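PDB 2EWT: putative DNA-binding protein from Streptomyces coelicolor, which is the DNA-binding domain of BldD, a central regulator of aerial mycelium formation. Local coordinates for residues I16-L22 against F61-P65; L13-R17 against S42-G46. All coordinates share one frame. Numbering follows the deposited sequence.

Contact 1. Residues I16-L22 against F61-P65; sequences IRTQQGL and FYGVP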
ATOM      1  N   ILE A  16       2.521  14.737   6.104  1.00 12.63           N
ATOM      2  CA  ILE A  16       3.442  14.113   7.048  1.00 11.83           C
ATOM      3  C   ILE A  16       4.870  14.644   6.894  1.00 11.78           C
ATOM      4  O   ILE A  16       5.561  14.872   7.888  1.00 11.11           O
ATOM      5  CB  ILE A  16       3.423  12.570   6.905  1.00 12.87           C
ATOM      6  CG1 ILE A  16       2.225  11.998   7.667  1.00 16.45           C
ATOM      7  CG2 ILE A  16       4.712  11.965   7.442  1.00 13.35           C
ATOM      8  CD1 ILE A  16       0.881  12.540   7.220  1.00 18.75           C
ATOM      9  N   ARG A  17       5.308  14.840   5.654  1.00  9.89           N
ATOM     10  CA  ARG A  17       6.649  15.363   5.406  1.00 10.85           C
ATOM     11  C   ARG A  17       6.813  16.750   6.017  1.00 11.40           C
ATOM     12  O   ARG A  17       7.725  16.984   6.808  1.00 12.21           O
ATOM     13  CB  ARG A  17       6.927  15.460   3.905  1.00  8.22           C
ATOM     14  CG  ARG A  17       8.184  16.255   3.576  1.00  9.46           C
ATOM     15  CD  ARG A  17       8.502  16.227   2.090  1.00  8.43           C
ATOM     16  NE  ARG A  17       7.500  16.902   1.264  1.00  8.65           N
ATOM     17  CZ  ARG A  17       7.315  18.219   1.219  1.00 11.07           C
ATOM     18  NH1 ARG A  17       8.058  19.034   1.963  1.00  9.15           N
ATOM     19  NH2 ARG A  17       6.405  18.727   0.397  1.00  8.28           N
ATOM     20  N   THR A  18       5.929  17.665   5.631  1.00 13.61           N
ATOM     21  CA  THR A  18       5.972  19.040   6.120  1.00 14.36           C
ATOM     22  C   THR A  18       5.773  19.113   7.628  1.00 17.59           C
ATOM     23  O   THR A  18       6.401  19.928   8.305  1.00 16.98           O
ATOM     24  CB  THR A  18       4.898  19.909   5.432  1.00 15.53           C
ATOM     25  OG1 THR A  18       3.605  19.321   5.627  1.00 17.53           O
ATOM     26  CG2 THR A  18       5.180  20.022   3.936  1.00 15.12           C
ATOM     27  N   GLN A  19       4.907  18.252   8.153  1.00 19.26           N
ATOM     28  CA  GLN A  19       4.626  18.228   9.585  1.00 21.50           C
ATOM     29  C   GLN A  19       5.865  18.058  10.449  1.00 20.86           C
ATOM     30  O   GLN A  19       5.923  18.579  11.563  1.00 22.64           O
ATOM     31  CB  GLN A  19       3.623  17.120   9.909  1.00 22.59           C
ATOM     32  CG  GLN A  19       2.179  17.548   9.759  1.00 25.97           C
ATOM     33  CD  GLN A  19       1.209  16.422  10.043  1.00 26.27           C
ATOM     34  OE1 GLN A  19       1.410  15.633  10.967  1.00 27.87           O
ATOM     35  NE2 GLN A  19       0.143  16.348   9.256  1.00 28.90           N
ATOM     36  N   GLN A  20       6.853  17.325   9.951  1.00 19.17           N
ATOM     37  CA  GLN A  20       8.072  17.132  10.717  1.00 20.47           C
ATOM     38  C   GLN A  20       9.190  18.062  10.257  1.00 17.60           C
ATOM     39  O   GLN A  20      10.372  17.786  10.463  1.00 19.10           O
ATOM     40  CB  GLN A  20       8.520  15.674  10.657  1.00 22.28           C
ATOM     41  CG  GLN A  20       8.841  15.151   9.279  1.00 24.56           C
ATOM     42  CD  GLN A  20       8.979  13.647   9.278  1.00 26.88           C
ATOM     43  OE1 GLN A  20       7.993  12.923   9.425  1.00 28.93           O
ATOM     44  NE2 GLN A  20      10.204  13.165   9.128  1.00 27.47           N
ATOM     45  N   GLY A  21       8.793  19.161   9.622  1.00 17.28           N
ATOM     46  CA  GLY A  21       9.735  20.173   9.171  1.00 14.68           C
ATOM     47  C   GLY A  21      10.714  19.866   8.054  1.00 14.89           C
ATOM     48  O   GLY A  21      11.780  20.478   7.988  1.00 14.19           O
ATOM     49  N   LEU A  22      10.367  18.937   7.172  1.00 11.50           N
ATOM     50  CA  LEU A  22      11.251  18.589   6.067  1.00 10.90           C
ATOM     51  C   LEU A  22      10.746  19.135   4.734  1.00 10.01           C
ATOM     52  O   LEU A  22       9.560  19.044   4.428  1.00  9.99           O
ATOM     53  CB  LEU A  22      11.380  17.065   5.952  1.00 10.88           C
ATOM     54  CG  LEU A  22      12.111  16.303   7.057  1.00 10.33           C
ATOM     55  CD1 LEU A  22      12.022  14.806   6.786  1.00 14.47           C
ATOM     56  CD2 LEU A  22      13.565  16.749   7.113  1.00 12.80           C
ATOM     57  N   PHE A  61      10.559   5.785   6.923  1.00 14.94           N
ATOM     58  CA  PHE A  61      11.435   6.944   6.823  1.00 14.58           C
ATOM     59  C   PHE A  61      10.892   8.116   7.633  1.00 14.62           C
ATOM     60  O   PHE A  61      11.629   8.761   8.382  1.00 14.64           O
ATOM     61  CB  PHE A  61      11.588   7.363   5.361  1.00 13.48           C
ATOM     62  CG  PHE A  61      12.372   8.634   5.175  1.00 12.89           C
ATOM     63  CD1 PHE A  61      13.744   8.664   5.410  1.00 14.43           C
ATOM     64  CD2 PHE A  61      11.731   9.805   4.788  1.00 14.19           C
ATOM     65  CE1 PHE A  61      14.470   9.847   5.261  1.00 13.29           C
ATOM     66  CE2 PHE A  61      12.447  10.993   4.635  1.00 13.10           C
ATOM     67  CZ  PHE A  61      13.818  11.011   4.874  1.00 14.68           C
ATOM     68  N   TYR A  62       9.601   8.392   7.480  1.00 12.82           N
ATOM     69  CA  TYR A  62       8.969   9.488   8.194  1.00 13.77           C
ATOM     70  C   TYR A  62       8.674   9.158   9.653  1.00 14.56           C
ATOM     71  O   TYR A  62       8.312  10.040  10.430  1.00 16.51           O
ATOM     72  CB  TYR A  62       7.687   9.910   7.478  1.00 11.51           C
ATOM     73  CG  TYR A  62       7.941  10.633   6.168  1.00 10.56           C
ATOM     74  CD1 TYR A  62       8.799  11.731   6.115  1.00 11.04           C
ATOM     75  CD2 TYR A  62       7.315  10.229   4.990  1.00 12.16           C
ATOM     76  CE1 TYR A  62       9.032  12.415   4.922  1.00 10.76           C
ATOM     77  CE2 TYR A  62       7.541  10.906   3.784  1.00 11.04           C
ATOM     78  CZ  TYR A  62       8.401  11.997   3.760  1.00 11.22           C
ATOM     79  OH  TYR A  62       8.621  12.672   2.580  1.00 10.04           O
ATOM     80  N   GLY A  63       8.830   7.889  10.019  1.00 16.91           N
ATOM     81  CA  GLY A  63       8.589   7.477  11.391  1.00 18.11           C
ATOM     82  C   GLY A  63       7.125   7.438  11.791  1.00 19.15           C
ATOM     83  O   GLY A  63       6.785   7.679  12.952  1.00 18.77           O
ATOM     84  N   VAL A  64       6.253   7.133  10.835  1.00 18.03           N
ATOM     85  CA  VAL A  64       4.821   7.061  11.105  1.00 19.44           C
ATOM     86  C   VAL A  64       4.247   5.744  10.593  1.00 20.34           C
ATOM     87  O   VAL A  64       4.815   5.112   9.703  1.00 20.59           O
ATOM     88  CB  VAL A  64       4.052   8.208  10.409  1.00 19.66           C
ATOM     89  CG1 VAL A  64       4.603   9.552  10.850  1.00 19.29           C
ATOM     90  CG2 VAL A  64       4.144   8.056   8.899  1.00 19.38           C
ATOM     91  N   PRO A  65       3.115   5.303  11.164  1.00 22.35           N
ATOM     92  CA  PRO A  65       2.489   4.050  10.727  1.00 21.91           C
ATOM     93  C   PRO A  65       1.909   4.247   9.327  1.00 19.83           C
ATOM     94  O   PRO A  65       1.490   5.350   8.980  1.00 19.72           O
ATOM     95  CB  PRO A  65       1.393   3.831  11.769  1.00 21.95           C
ATOM     96  CG  PRO A  65       1.930   4.527  12.988  1.00 24.11           C
ATOM     97  CD  PRO A  65       2.484   5.797  12.399  1.00 21.90           C
TER
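The main bump here is Y62, which has 102 Å² covered by residues 16-22 and a CA-to-CB bond pointing toward them, in a contact that buries 291 Å² in all. It fills a hollow along the end of helix 3-19. One wall is I16, with CG2 of I16 3.6 Å from CB of Y62; the far end is the aliphatic base of R17, with CB of R17 3.5 Å from OH of Y62. L22 borders the ring edge. Its CD1 lies 4.3 Å from CE1 of Y62, and is also 4.4 Å from CE2 of F61, so this methyl sits in the notch between the two rings. R17 sends its charged end elsewhere, to O of L22 (2.9 Å from NH1 of R17) and to E44. G63, at phi 73°, ends helix 52-62 in a Schellman motif. Beyond that turn V64 points back, and its CG1 lies 4.2 Å from CG2 of I16, so the one I16 methyl touches both V64 and Y62. V27 of helix 24-30 touches R17, F61 and Y62. Packing of helix 3-19 on helix 52-62 through a buried aromatic side chain is consistent with the all-helical core of a lambda-repressor-like helix-turn-helix domain.

Contact 2. Residues L13-R17 against S42-G46; sequences LRAIR and SYERG. With SO4 (sulfate ion), chain C.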
ATOM      1  N   LEU A  13       1.055  12.202   2.188  1.00  8.95           N
ATOM      2  CA  LEU A  13       2.509  12.068   2.150  1.00  8.34           C
ATOM      3  C   LEU A  13       3.129  13.454   2.319  1.00  7.90           C
ATOM      4  O   LEU A  13       4.127  13.620   3.027  1.00  8.78           O
ATOM      5  CB  LEU A  13       2.958  11.457   0.815  1.00  7.91           C
ATOM      6  CG  LEU A  13       2.947   9.925   0.749  1.00  8.60           C
ATOM      7  CD1 LEU A  13       3.113   9.459  -0.692  1.00  7.80           C
ATOM      8  CD2 LEU A  13       4.066   9.378   1.616  1.00  9.24           C
ATOM      9  N   ARG A  14       2.533  14.449   1.666  1.00  8.71           N
ATOM     10  CA  ARG A  14       3.032  15.820   1.760  1.00  9.49           C
ATOM     11  C   ARG A  14       2.822  16.372   3.172  1.00 11.35           C
ATOM     12  O   ARG A  14       3.715  17.000   3.744  1.00 10.90           O
ATOM     13  CB  ARG A  14       2.328  16.725   0.735  1.00 10.80           C
ATOM     14  CG  ARG A  14       2.825  18.173   0.764  1.00 13.29           C
ATOM     15  CD  ARG A  14       2.007  19.119  -0.114  1.00 19.08           C
ATOM     16  NE  ARG A  14       2.253  18.957  -1.547  1.00 24.61           N
ATOM     17  CZ  ARG A  14       1.600  18.112  -2.338  1.00 27.55           C
ATOM     18  NH1 ARG A  14       0.646  17.332  -1.844  1.00 28.89           N
ATOM     19  NH2 ARG A  14       1.890  18.058  -3.635  1.00 27.29           N
ATOM     20  N   ALA A  15       1.645  16.128   3.739  1.00 12.57           N
ATOM     21  CA  ALA A  15       1.339  16.607   5.081  1.00 12.92           C
ATOM     22  C   ALA A  15       2.323  16.052   6.106  1.00 12.89           C
ATOM     23  O   ALA A  15       2.903  16.804   6.884  1.00 14.05           O
ATOM     24  CB  ALA A  15      -0.091  16.226   5.462  1.00 14.20           C
ATOM     25  N   ILE A  16       2.521  14.737   6.104  1.00 12.63           N
ATOM     26  CA  ILE A  16       3.442  14.113   7.048  1.00 11.83           C
ATOM     27  C   ILE A  16       4.870  14.644   6.894  1.00 11.78           C
ATOM     28  O   ILE A  16       5.561  14.872   7.888  1.00 11.11           O
ATOM     29  CB  ILE A  16       3.423  12.570   6.905  1.00 12.87           C
ATOM     30  CG1 ILE A  16       2.225  11.998   7.667  1.00 16.45           C
ATOM     31  CG2 ILE A  16       4.712  11.965   7.442  1.00 13.35           C
ATOM     32  CD1 ILE A  16       0.881  12.540   7.220  1.00 18.75           C
ATOM     33  N   ARG A  17       5.308  14.840   5.654  1.00  9.89           N
ATOM     34  CA  ARG A  17       6.649  15.363   5.406  1.00 10.85           C
ATOM     35  C   ARG A  17       6.813  16.750   6.017  1.00 11.40           C
ATOM     36  O   ARG A  17       7.725  16.984   6.808  1.00 12.21           O
ATOM     37  CB  ARG A  17       6.927  15.460   3.905  1.00  8.22           C
ATOM     38  CG  ARG A  17       8.184  16.255   3.576  1.00  9.46           C
ATOM     39  CD  ARG A  17       8.502  16.227   2.090  1.00  8.43           C
ATOM     40  NE  ARG A  17       7.500  16.902   1.264  1.00  8.65           N
ATOM     41  CZ  ARG A  17       7.315  18.219   1.219  1.00 11.07           C
ATOM     42  NH1 ARG A  17       8.058  19.034   1.963  1.00  9.15           N
ATOM     43  NH2 ARG A  17       6.405  18.727   0.397  1.00  8.28           N
ATOM     44  N   SER A  42       6.568  13.984  -7.178  1.00  9.88           N
ATOM     45  CA  SER A  42       5.620  13.349  -8.086  1.00  9.80           C
ATOM     46  C   SER A  42       4.643  12.455  -7.323  1.00 10.72           C
ATOM     47  O   SER A  42       3.473  12.363  -7.695  1.00 10.18           O
ATOM     48  CB  SER A  42       6.347  12.554  -9.182  1.00 12.56           C
ATOM     49  OG  SER A  42       7.122  11.496  -8.657  1.00 14.18           O
ATOM     50  N   TYR A  43       5.109  11.812  -6.252  1.00  9.35           N
ATOM     51  CA  TYR A  43       4.223  10.967  -5.450  1.00  9.47           C
ATOM     52  C   TYR A  43       3.187  11.862  -4.774  1.00  8.59           C
ATOM     53  O   TYR A  43       2.001  11.536  -4.724  1.00  9.51           O
ATOM     54  CB  TYR A  43       4.972  10.227  -4.329  1.00  9.65           C
ATOM     55  CG  TYR A  43       6.013   9.204  -4.734  1.00  9.71           C
ATOM     56  CD1 TYR A  43       5.863   8.424  -5.884  1.00 10.26           C
ATOM     57  CD2 TYR A  43       7.123   8.968  -3.920  1.00 11.11           C
ATOM     58  CE1 TYR A  43       6.795   7.430  -6.207  1.00 10.18           C
ATOM     59  CE2 TYR A  43       8.059   7.980  -4.235  1.00  8.77           C
ATOM     60  CZ  TYR A  43       7.888   7.215  -5.378  1.00  9.16           C
ATOM     61  OH  TYR A  43       8.814   6.246  -5.690  1.00 12.27           O
ATOM     62  N   GLU A  44       3.651  12.992  -4.244  1.00  7.69           N
ATOM     63  CA  GLU A  44       2.775  13.920  -3.539  1.00  8.99           C
ATOM     64  C   GLU A  44       1.694  14.529  -4.421  1.00 10.51           C
ATOM     65  O   GLU A  44       0.598  14.827  -3.946  1.00 11.39           O
ATOM     66  CB  GLU A  44       3.604  15.024  -2.870  1.00  9.02           C
ATOM     67  CG  GLU A  44       4.457  14.507  -1.716  1.00  8.32           C
ATOM     68  CD  GLU A  44       5.271  15.590  -1.026  1.00  8.22           C
ATOM     69  OE1 GLU A  44       5.247  16.756  -1.476  1.00 12.22           O
ATOM     70  OE2 GLU A  44       5.942  15.267  -0.027  1.00  9.22           O
ATOM     71  N   ARG A  45       1.994  14.715  -5.704  1.00 10.85           N
ATOM     72  CA  ARG A  45       1.009  15.281  -6.621  1.00 13.38           C
ATOM     73  C   ARG A  45       0.108  14.184  -7.180  1.00 15.08           C
ATOM     74  O   ARG A  45      -0.955  14.464  -7.741  1.00 15.85           O
ATOM     75  CB  ARG A  45       1.703  16.005  -7.778  1.00 13.42           C
ATOM     76  CG  ARG A  45       2.648  17.119  -7.358  1.00 16.62           C
ATOM     77  CD  ARG A  45       3.144  17.888  -8.575  1.00 20.81           C
ATOM     78  NE  ARG A  45       3.726  17.005  -9.582  1.00 22.26           N
ATOM     79  CZ  ARG A  45       4.975  16.548  -9.554  1.00 23.33           C
ATOM     80  NH1 ARG A  45       5.794  16.892  -8.566  1.00 24.57           N
ATOM     81  NH2 ARG A  45       5.403  15.737 -10.515  1.00 24.32           N
ATOM     82  N   GLY A  46       0.533  12.934  -7.018  1.00 15.26           N
ATOM     83  CA  GLY A  46      -0.242  11.816  -7.528  1.00 16.73           C
ATOM     84  C   GLY A  46       0.032  11.596  -9.005  1.00 17.49           C
ATOM     85  O   GLY A  46      -0.762  10.967  -9.708  1.00 19.93           O
TER
HETATM   86  S   SO4 C2002       9.397   3.797  -8.102  1.00 50.73           S
HETATM   87  O1  SO4 C2002       8.435   4.813  -8.568  1.00 50.67           O
HETATM   88  O2  SO4 C2002      10.086   3.201  -9.261  1.00 51.63           O
HETATM   89  O3  SO4 C2002      10.394   4.434  -7.220  1.00 51.90           O
HETATM   90  O4  SO4 C2002       8.681   2.744  -7.358  1.00 50.78           O
HETATM   91  O   HOH W   1       6.285  12.884   1.268  1.00  9.88           O
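Charge pairing dominates. E44 points at helix 3-19 and has 125 Å² covered by residues 13-17, its CA only 5.6 Å from that of R14. The E44 carboxylate meets R17 in a two-pronged salt bridge: NE of R17 donates to OE2 of E44 at 2.6 Å with an N-H...O angle of 171°, and NH2 of R17 to OE1 of E44 at 3.0 Å and 165°. Near-linear bonds in the guanidinium plane indicate a well-aligned pair. R14 adds a longer, purely electrostatic bridge, NE of R14 lying 3.7 Å from OE1 of E44, which is well out of the guanidinium plane. The R17-E44 bridge resembles the buried Arg-Glu pair of 434 repressor; helix 37-45, following helix 24-30 in the helix-turn-helix unit, is probably the recognition helix.

Among the remaining polar links, NH1 of R14 donates to O of E44 (3.3 Å, 140°), at the last turn of helix 37-45, which G46 ends in a Schellman motif with phi 82°. Water 1 donates to OE2 of E44 at 2.7 Å and, weakly, to O of L13 at 2.9 Å.

Apolar packing is sparse: CD1 of L13 touches CB of Y43 at 4.2 Å. Separately, a methylene packs against the face of a charged group, CB of E44 lying over the R14 guanidinium, 3.6 Å from NH2 of R14. The Y43 ring leads away from residues 13-17, and OH of Y43 comes within 2.8 Å of O3 of a sulfate, probably from the crystallisation liquor; R54 is hydrogen-bonded to this ion.

How the contacts relate
Both contacts draw on helix 3-19 and share I16 and R17, yet join it to different partners: helix 52-62 and its exit turn in contact 1, the end of helix 37-45 in contact 2. Their buried areas are almost equal (291 and 292 Å²), and their centres lie 10 Å apart. Contact 2 is the more central, about 4 Å from the chain centre against about 9 Å for the partly buried contact 1. Chemistry runs against the usual expectation: the deeper contact rests chiefly on charges, the outer one on apolar packing. CB of R17 packs on Y62 in contact 1, while NE and NH2 of R17 pair with E44 in contact 2; of the two facing segments, I16 touches 61-65 and not 42-46.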